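Coenzyme A transferase (Yersinia pestis, PDB 3QLI) probably transfers coenzyme A between acyl-CoA thioesters and carboxylic acids, as a member of the acetyl-CoA hydrolase/transferase family resembling 4-hydroxybutyrate CoA transferase. Local coordinates at the interface of chains A and B. Coordinates in Å, arbitrary orientation; residue numbers count along the deposited sequence, not the author numbering. Chains: chain A/B, Coenzyme A transferase.

The interface of chains A and B. Residues chain A 371, 420, 422-423; chain B 133-134, 138.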
ATOM      1  N   TYR A 371      -0.594  -2.769 -11.820  1.00 15.70           N
ATOM      2  CA  TYR A 371      -0.575  -1.414 -12.377  1.00 16.17           C
ATOM      3  C   TYR A 371       0.850  -0.985 -12.738  1.00 18.13           C
ATOM      4  O   TYR A 371       1.069  -0.331 -13.758  1.00 17.06           O
ATOM      5  CB  TYR A 371      -1.221  -0.398 -11.428  1.00 16.27           C
ATOM      6  CG  TYR A 371      -1.358   0.981 -12.046  1.00 17.51           C
ATOM      7  CD1 TYR A 371      -2.225   1.196 -13.110  1.00 17.67           C
ATOM      8  CD2 TYR A 371      -0.628   2.064 -11.563  1.00 20.39           C
ATOM      9  CE1 TYR A 371      -2.353   2.459 -13.698  1.00 19.73           C
ATOM     10  CE2 TYR A 371      -0.747   3.324 -12.133  1.00 21.94           C
ATOM     11  CZ  TYR A 371      -1.614   3.515 -13.199  1.00 24.44           C
ATOM     12  OH  TYR A 371      -1.736   4.760 -13.778  1.00 22.49           O
ATOM     13  N   ASN A 420     -11.926   2.048 -15.939  1.00 15.57           N
ATOM     14  CA  ASN A 420     -10.581   2.350 -15.457  1.00 16.12           C
ATOM     15  C   ASN A 420     -10.643   3.655 -14.664  1.00 16.75           C
ATOM     16  O   ASN A 420     -10.926   4.717 -15.227  1.00 16.77           O
ATOM     17  CB  ASN A 420      -9.636   2.479 -16.657  1.00 17.93           C
ATOM     18  CG  ASN A 420      -8.225   2.906 -16.272  1.00 19.07           C
ATOM     19  OD1 ASN A 420      -7.909   3.136 -15.100  1.00 19.34           O
ATOM     20  ND2 ASN A 420      -7.369   3.022 -17.275  1.00 20.44           N
ATOM     21  N   LYS A 422      -8.233   5.260 -12.881  1.00 15.05           N
ATOM     22  CA  LYS A 422      -7.011   6.057 -12.716  1.00 16.58           C
ATOM     23  C   LYS A 422      -7.066   7.419 -13.409  1.00 18.32           C
ATOM     24  O   LYS A 422      -7.355   7.512 -14.604  1.00 18.41           O
ATOM     25  CB  LYS A 422      -5.778   5.282 -13.181  1.00 17.31           C
ATOM     26  CG  LYS A 422      -5.428   4.066 -12.308  1.00 14.60           C
ATOM     27  CD  LYS A 422      -4.809   4.509 -10.983  1.00 15.19           C
ATOM     28  CE  LYS A 422      -4.296   3.326 -10.206  1.00 18.84           C
ATOM     29  NZ  LYS A 422      -3.770   3.783  -8.877  1.00 20.30           N
ATOM     30  N   GLY A 423      -6.791   8.476 -12.653  1.00 17.50           N
ATOM     31  CA  GLY A 423      -6.742   9.821 -13.210  1.00 17.25           C
ATOM     32  C   GLY A 423      -8.081  10.542 -13.258  1.00 16.76           C
ATOM     33  O   GLY A 423      -8.133  11.721 -13.606  1.00 18.32           O
TER
ATOM     34  N   ARG B 133       3.478   9.436 -14.089  1.00 14.65           N
ATOM     35  CA  ARG B 133       2.719   8.642 -15.047  1.00 19.14           C
ATOM     36  C   ARG B 133       1.252   9.058 -15.150  1.00 18.26           C
ATOM     37  O   ARG B 133       0.709   9.166 -16.253  1.00 22.65           O
ATOM     38  CB  ARG B 133       2.810   7.158 -14.706  1.00 22.16           C
ATOM     39  CG  ARG B 133       1.850   6.338 -15.517  1.00 28.73           C
ATOM     40  CD  ARG B 133       1.821   4.903 -15.071  1.00 24.28           C
ATOM     41  NE  ARG B 133       0.853   4.146 -15.857  1.00 27.37           N
ATOM     42  CZ  ARG B 133       0.636   2.851 -15.676  1.00 29.07           C
ATOM     43  NH1 ARG B 133       1.329   2.214 -14.736  1.00 23.46           N
ATOM     44  NH2 ARG B 133      -0.258   2.205 -16.424  1.00 28.60           N
ATOM     45  N   LEU B 134       0.600   9.291 -14.014  1.00 18.53           N
ATOM     46  CA  LEU B 134      -0.814   9.666 -14.029  1.00 16.57           C
ATOM     47  C   LEU B 134      -1.061  10.921 -14.865  1.00 21.57           C
ATOM     48  O   LEU B 134      -1.945  10.947 -15.734  1.00 20.23           O
ATOM     49  CB  LEU B 134      -1.332   9.886 -12.609  1.00 22.02           C
ATOM     50  CG  LEU B 134      -2.801   9.506 -12.421  1.00 27.55           C
ATOM     51  CD1 LEU B 134      -2.980   7.985 -12.539  1.00 22.64           C
ATOM     52  CD2 LEU B 134      -3.331  10.005 -11.093  1.00 27.41           C
ATOM     53  N   GLU B 138      -2.357   9.081 -18.114  1.00 20.18           N
ATOM     54  CA  GLU B 138      -3.781   8.842 -17.872  1.00 19.98           C
ATOM     55  C   GLU B 138      -4.579  10.124 -18.097  1.00 22.70           C
ATOM     56  O   GLU B 138      -5.616  10.123 -18.747  1.00 23.43           O
ATOM     57  CB  GLU B 138      -4.026   8.338 -16.445  1.00 24.21           C
ATOM     58  CG  GLU B 138      -3.209   7.108 -16.044  1.00 24.10           C
ATOM     59  CD  GLU B 138      -3.868   5.809 -16.455  1.00 27.71           C
ATOM     60  OE1 GLU B 138      -4.922   5.857 -17.135  1.00 24.43           O
ATOM     61  OE2 GLU B 138      -3.331   4.744 -16.091  1.00 24.03           O
TER
HETATM   62  O   HOH W   1      -0.226  -0.594 -16.230  1.00 19.64           O
HETATM   63  O   HOH W   2      -4.339   2.542 -17.251  1.00 21.01           O
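The phenol ring of A:Tyr371, in the last turn of helix 363-372, is clamped between B:Arg133 on one face and A:Lys422 of its own chain on the other, at the two-fold interface of this acetyl-CoA hydrolase/transferase family protein; the pairing is probably the biological dimer. This stack is the tight part. The guanidinium of B:Arg133, from helix 131-139, lies 2° from parallel to the ring, in a cation-pi contact with NH1 3.5 Å from the A:Tyr371 ring centroid. The same NH1 donates to the backbone O of A:Tyr371 at 2.7 Å; the acceptor O lies near the guanidinium plane, while NH1 stands above the carbonyl plane rather than on a lone pair. Water 1 also joins B:Arg133 NH2 to this O. With CG to NE extended, the arginine reaches over the ring opposite A:Lys422 CE. At the ring edge the phenol OH donates to B:Glu138 OE2 at 2.8 Å, meeting the carboxylate on its anti side, 23° out of plane. The bend of the glutamate at chi2 (-86°) turns its carboxylate towards the phenol, and B:Arg133 nearby would probably favour its charged form. B:Leu134 packs beside the phenol, its CD1 3.7 Å from A:Tyr371 OH and also near A:Lys422 CB, with CD2 against A:Gly423 CA. By contrast, the side towards A:Asn420 is looser: water 2 links B:Glu138 OE2 to A:Asn420 ND2. That amide stands nearly perpendicular to the carboxylate, and its OD1 accepts a hydrogen bond from the backbone N of A:Lys422 at 3.1 Å.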